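Local coordinates for methyl-accepting chemotaxis protein (Vibrio parahaemolyticus, PDB 4EXO) that probably serves as a chemotaxis receptor that senses small molecules in the periplasm, its extracytoplasmic Cache (PAS-like) domain holding a bound pyruvic acid, at residues G91-V94 against I95-L98. Residues are numbered along the deposited sequence; the frame is centred on the assembly and turned at random.
Sequences GVAV and IAGL
Val94 and Leu98, one helical turn apart, lie side by side and point the same way, an example of how the opening turn of a helix can bring two residues to one ligand. Val94 CB lies 4.0 Å from Ile95 CD1. Its CG1 branch, anti to the backbone N (chi1 179°) and hence beside the carbonyl carbon, reaches along the helix to Leu98 CD1 at 3.9 Å and also touches Ile95 CD1. CG2, anti to the carbonyl carbon, is turned from the CG1 side where Leu98 lies. In this Cache domain the helix 94-104 packs on the antiparallel sheet: Val94 and Ile95 both meet Trp113 of strand 108-115, while Leu98 touches Leu109 of the same strand and Phe61 of strand 61-63. Val94 and Leu98 also touch the bound pyruvic acid and belong to its pocket. Their i to i+4 spacing is that of the helix backbone: Ala93, at the N-cap position, accepts such a bond through its O from Gly97 N (2.9 Å), and the next runs from Leu98 N to Val94 O (2.9 Å). That same Val94 O lies 3.4 Å from Leu98 CG, the branch point of the leucine. Away from the valine-leucine pair, the methyls Ala93 CB and Ala96 CB approach to 4.3 Å.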
loop_
_atom_site.group_PDB
_atom_site.type_symbol
_atom_site.label_atom_id
_atom_site.label_comp_id
_atom_site.label_asym_id
_atom_site.label_seq_id
_atom_site.Cartn_x
_atom_site.Cartn_y
_atom_site.Cartn_z
ATOM N N GLY A 91 -8.298 20.462 -20.953
ATOM C CA GLY A 91 -9.714 20.204 -21.235
ATOM C C GLY A 91 -10.125 18.762 -20.999
ATOM O O GLY A 91 -11.156 18.325 -21.537
ATOM N N VAL A 92 -9.342 18.011 -20.218
ATOM C CA VAL A 92 -9.733 16.626 -19.862
ATOM C C VAL A 92 -10.813 16.692 -18.766
ATOM O O VAL A 92 -10.593 17.337 -17.732
ATOM C CB VAL A 92 -8.545 15.748 -19.363
ATOM C CG1 VAL A 92 -9.091 14.324 -18.836
ATOM C CG2 VAL A 92 -7.521 15.515 -20.455
ATOM N N ALA A 93 -11.976 16.054 -18.987
ATOM C CA ALA A 93 -13.005 15.986 -17.960
ATOM C C ALA A 93 -12.588 14.912 -16.973
ATOM O O ALA A 93 -12.858 13.705 -17.144
ATOM C CB ALA A 93 -14.407 15.703 -18.556
ATOM N N VAL A 94 -11.860 15.353 -15.952
ATOM C CA VAL A 94 -11.154 14.429 -15.064
ATOM C C VAL A 94 -12.087 13.496 -14.265
ATOM O O VAL A 94 -11.859 12.282 -14.225
ATOM C CB VAL A 94 -10.221 15.229 -14.057
ATOM C CG1 VAL A 94 -9.484 14.256 -13.072
ATOM C CG2 VAL A 94 -9.206 16.075 -14.848
ATOM N N ILE A 95 -13.087 14.080 -13.599
ATOM C CA ILE A 95 -13.946 13.311 -12.679
ATOM C C ILE A 95 -14.845 12.362 -13.493
ATOM O O ILE A 95 -14.990 11.153 -13.169
ATOM C CB ILE A 95 -14.744 14.235 -11.695
ATOM C CG1 ILE A 95 -13.863 14.663 -10.510
ATOM C CG2 ILE A 95 -15.833 13.453 -10.954
ATOM C CD1 ILE A 95 -12.601 15.292 -10.846
ATOM N N ALA A 96 -15.434 12.887 -14.550
ATOM C CA ALA A 96 -16.286 12.039 -15.393
ATOM C C ALA A 96 -15.441 10.913 -16.006
ATOM O O ALA A 96 -15.896 9.766 -16.117
ATOM C CB ALA A 96 -16.939 12.852 -16.491
ATOM N N GLY A 97 -14.214 11.260 -16.404
ATOM C CA GLY A 97 -13.310 10.285 -17.015
ATOM C C GLY A 97 -12.929 9.171 -16.050
ATOM O O GLY A 97 -12.850 8.010 -16.454
ATOM N N LEU A 98 -12.694 9.507 -14.773
ATOM C CA LEU A 98 -12.336 8.487 -13.780
ATOM C C LEU A 98 -13.533 7.619 -13.422
ATOM O O LEU A 98 -13.391 6.386 -13.196
ATOM C CB LEU A 98 -11.754 9.102 -12.501
ATOM C CG LEU A 98 -10.327 9.674 -12.623
ATOM C CD1 LEU A 98 -10.058 10.697 -11.471
ATOM C CD2 LEU A 98 -9.315 8.528 -12.565
#